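Local coordinates for uncharacterized protein (Bifidobacterium adolescentis ATCC 15703, PDB 3CPG) that probably binds pyridoxal 5'-phosphate and takes part in keeping the supply of this cofactor in balance, at residues 210-213 / 214-218; 217-220 / 221-225. One frame throughout, in Å; residues are numbered along the deposited sequence.

Contact 1 (210-213 / 214-218); sequences DETV and IRRGF
D210 is the N-cap of helix 211-231, and its backbone O takes the first bond of the helix, from I214 N at 3.1 Å. This helix links strands 196-202 and 241-243 in a beta-alpha-beta unit of the TIM barrel. The D210 carboxylate turns back over the first turn. D210 OD1 accepts from T212 N at 2.9 Å, on its anti side, and more weakly from V213 N. The capping bond from T212 N, with the weak one beside it, holds the carboxylate at the helix start, where the helix dipole is likely to favour its negative charge. E211 O bonds to R215 N, and R215 CG lies 3.0 Å from E211 O. The R215 chain then bends away to a salt bridge with E256, while E211, I214 and R215 all touch L252 of helix 250-255. T212 O receives R216 N from above its carbonyl plane. It also lies over one face of the R216 guanidinium, which folds back because its chain bends at chi3 (-57°). At the guanidinium edge a water accepts from R216 NH2 at 3.0 Å and donates to T212 OG1 at 2.7 Å. V213 O accepts from G217 N at 3.2 Å.

Contact 2 (217-220 / 221-225); sequences GFSH and LRKTR
H220 lays its imidazole obliquely across the T224 hydroxyl, with H220 CE1 3.3 Å from T224 OG1. Its CG stands anti to the backbone N (chi1 177°), and this carries the ring along the helix toward T224. ND1 is held from outside by a hydrogen bond with E169, and the side chain also touches P180. The backbone O of H220 takes two bonds. T224 N and T224 OG1 each donate to H220 O at 2.9 Å. The two donors come from opposite faces of the carbonyl plane. The hydroxyl can fold back because OG1 sits beside its own backbone N (chi1 -65°). With H220 cut back to an alanine, E169 would probably lose this hydrogen-bond partner, and the T224 hydroxyl would lose the ring that lies across it.

All this lies in the middle of helix 211-231, the helix of the beta-alpha-beta unit between strands 196-202 and 241-243 in the TIM barrel. L221 faces inward and meets L201 and L242 of the two flanking strands. Its N bonds to G217 O, one turn back, and R222 N bonds to F218 O in the same way.

On another side of the helix, a water sits between S219 and R222, in the plane of the guanidinium and at its edge. It lies 2.6 Å from S219 OG. Its 2.5 Å to R222 NH2 is unusually short, so the details of that bond are doubtful. S219 O lies over one guanidinium face, well toward the rim. The salt bridge of R222 NH1 with E256 holds the group. S219 O itself accepts from K223 N at 3.0 Å. The extended K223 chain runs out alongside S219: K223 CG lies 3.4 Å from S219 O, and K223 CE lies 3.8 Å from S219 OG.

How the contacts relate
Both contacts lie on helix 211-231, and G217 and F218 belong to both. Their centres are about 11 Å apart. Contact 1 is nearer the surface, its centre about 20 Å from the chain centre, and forms the helix start. Its chemistry is that of a cap, with a carboxylate meeting backbone N-H groups. The centre of contact 2 lies about 16 Å from that of the chain, and it has more buried residues. There the helix packs on strands 196-202 and 241-243, whereas contact 1 leans on helix 250-255. In each, a water sits between an arginine and a hydroxyl three or four residues back. E256 ties the two together, pairing with R215 and with R222.

Contact 1 (210-213 / 214-218)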
# COMPACT_ATOMS: atom_id res chain seq x y z
N ASP A 210 9.04 21.06 4.39
CA ASP A 210 9.26 21.24 5.83
C ASP A 210 9.26 19.88 6.51
O ASP A 210 8.21 19.26 6.67
CB ASP A 210 8.15 22.10 6.42
CG ASP A 210 8.47 22.56 7.83
OD1 ASP A 210 9.12 21.79 8.57
OD2 ASP A 210 8.06 23.68 8.20
N GLU A 211 10.44 19.42 6.91
CA GLU A 211 10.57 18.13 7.57
C GLU A 211 9.83 18.02 8.90
O GLU A 211 9.46 16.92 9.31
CB GLU A 211 12.04 17.77 7.76
CG GLU A 211 12.68 17.18 6.51
CD GLU A 211 14.14 16.82 6.71
OE1 GLU A 211 14.48 16.27 7.78
OE2 GLU A 211 14.95 17.09 5.79
N THR A 212 9.62 19.14 9.59
CA THR A 212 8.90 19.08 10.86
C THR A 212 7.43 18.76 10.61
O THR A 212 6.78 18.09 11.41
CB THR A 212 9.02 20.40 11.67
OG1 THR A 212 8.42 21.47 10.94
CG2 THR A 212 10.48 20.73 11.94
N VAL A 213 6.91 19.24 9.48
CA VAL A 213 5.52 18.98 9.11
C VAL A 213 5.37 17.52 8.68
O VAL A 213 4.41 16.84 9.04
CB VAL A 213 5.08 19.90 7.95
CG1 VAL A 213 3.68 19.51 7.48
CG2 VAL A 213 5.10 21.35 8.40
N ILE A 214 6.33 17.06 7.89
CA ILE A 214 6.32 15.69 7.40
C ILE A 214 6.42 14.71 8.57
O ILE A 214 5.62 13.77 8.67
CB ILE A 214 7.50 15.47 6.42
CG1 ILE A 214 7.29 16.34 5.18
CG2 ILE A 214 7.63 14.00 6.07
CD1 ILE A 214 8.42 16.28 4.17
N ARG A 215 7.38 14.94 9.45
CA ARG A 215 7.57 14.07 10.61
C ARG A 215 6.35 14.06 11.52
O ARG A 215 5.95 13.01 12.01
CB ARG A 215 8.81 14.51 11.40
CG ARG A 215 10.12 14.36 10.64
CD ARG A 215 11.31 14.86 11.46
NE ARG A 215 11.61 14.02 12.61
CZ ARG A 215 12.04 12.76 12.52
NH1 ARG A 215 12.23 12.20 11.34
NH2 ARG A 215 12.29 12.06 13.62
N ARG A 216 5.74 15.23 11.73
CA ARG A 216 4.58 15.31 12.61
C ARG A 216 3.43 14.42 12.12
O ARG A 216 2.76 13.77 12.92
CB ARG A 216 4.10 16.76 12.72
CG ARG A 216 2.93 16.94 13.69
CD ARG A 216 2.60 18.41 13.90
NE ARG A 216 3.76 19.15 14.40
CZ ARG A 216 4.42 20.07 13.71
NH1 ARG A 216 4.03 20.37 12.48
NH2 ARG A 216 5.47 20.68 14.23
N GLY A 217 3.22 14.41 10.81
CA GLY A 217 2.17 13.59 10.23
C GLY A 217 2.41 12.09 10.35
O GLY A 217 1.48 11.34 10.64
N PHE A 218 3.65 11.66 10.12
CA PHE A 218 3.97 10.23 10.22
C PHE A 218 3.89 9.80 11.68
O PHE A 218 3.43 8.70 12.00
CB PHE A 218 5.38 9.95 9.69
CG PHE A 218 5.55 10.19 8.22
CD1 PHE A 218 4.49 9.95 7.33
CD2 PHE A 218 6.77 10.59 7.70
CE1 PHE A 218 4.67 10.11 5.96
CE2 PHE A 218 6.96 10.75 6.33
CZ PHE A 218 5.90 10.51 5.46
O HOH W 1 6.17 22.60 12.00

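Contact 2 (217-220 / 221-225)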
# COMPACT_ATOMS: atom_id res chain seq x y z
N GLY A 217 3.22 14.41 10.81
CA GLY A 217 2.17 13.59 10.23
C GLY A 217 2.41 12.09 10.35
O GLY A 217 1.48 11.34 10.64
N PHE A 218 3.65 11.66 10.12
CA PHE A 218 3.97 10.23 10.22
C PHE A 218 3.89 9.80 11.68
O PHE A 218 3.43 8.70 12.00
CB PHE A 218 5.38 9.95 9.69
CG PHE A 218 5.55 10.19 8.22
CD1 PHE A 218 4.49 9.95 7.33
CD2 PHE A 218 6.77 10.59 7.70
CE1 PHE A 218 4.67 10.11 5.96
CE2 PHE A 218 6.96 10.75 6.33
CZ PHE A 218 5.90 10.51 5.46
N SER A 219 4.34 10.68 12.57
CA SER A 219 4.32 10.41 14.00
C SER A 219 2.86 10.26 14.44
O SER A 219 2.53 9.38 15.22
CB SER A 219 4.98 11.56 14.75
OG SER A 219 4.95 11.33 16.15
N HIS A 220 2.00 11.14 13.93
CA HIS A 220 0.59 11.09 14.29
C HIS A 220 -0.02 9.77 13.84
O HIS A 220 -0.79 9.16 14.58
CB HIS A 220 -0.15 12.27 13.67
CG HIS A 220 -1.63 12.26 13.92
ND1 HIS A 220 -2.50 11.46 13.21
CD2 HIS A 220 -2.38 12.94 14.82
CE1 HIS A 220 -3.73 11.65 13.66
NE2 HIS A 220 -3.68 12.54 14.63
N LEU A 221 0.33 9.33 12.63
CA LEU A 221 -0.21 8.07 12.12
C LEU A 221 0.23 6.90 13.00
O LEU A 221 -0.57 6.02 13.31
CB LEU A 221 0.24 7.82 10.68
CG LEU A 221 -0.65 6.84 9.93
CD1 LEU A 221 -2.02 7.48 9.68
CD2 LEU A 221 -0.01 6.46 8.60
N ARG A 222 1.49 6.89 13.40
CA ARG A 222 2.01 5.82 14.24
C ARG A 222 1.28 5.78 15.59
O ARG A 222 0.88 4.71 16.06
CB ARG A 222 3.51 5.98 14.49
CG ARG A 222 4.08 4.84 15.33
CD ARG A 222 5.51 5.08 15.79
NE ARG A 222 5.59 6.13 16.81
CZ ARG A 222 6.04 7.36 16.58
NH1 ARG A 222 6.44 7.71 15.36
NH2 ARG A 222 6.07 8.24 17.57
N LYS A 223 1.13 6.94 16.22
CA LYS A 223 0.45 7.00 17.52
C LYS A 223 -1.00 6.55 17.40
O LYS A 223 -1.52 5.86 18.28
CB LYS A 223 0.50 8.42 18.08
CG LYS A 223 1.89 8.87 18.49
CD LYS A 223 1.86 10.26 19.09
CE LYS A 223 3.25 10.71 19.50
NZ LYS A 223 3.22 12.07 20.13
N THR A 224 -1.64 6.95 16.31
CA THR A 224 -3.03 6.57 16.08
C THR A 224 -3.12 5.06 15.95
O THR A 224 -4.00 4.43 16.52
CB THR A 224 -3.57 7.25 14.80
OG1 THR A 224 -3.61 8.67 14.99
CG2 THR A 224 -4.97 6.74 14.46
N ARG A 225 -2.20 4.48 15.19
CA ARG A 225 -2.14 3.03 15.00
C ARG A 225 -2.00 2.36 16.37
O ARG A 225 -2.69 1.39 16.68
CB ARG A 225 -0.94 2.69 14.10
CG ARG A 225 -0.76 1.22 13.71
CD ARG A 225 -0.10 0.39 14.81
NE ARG A 225 1.13 0.98 15.34
CZ ARG A 225 2.34 0.85 14.80
NH1 ARG A 225 2.52 0.14 13.70
NH2 ARG A 225 3.38 1.43 15.38
O HOH W 2 7.19 10.46 17.11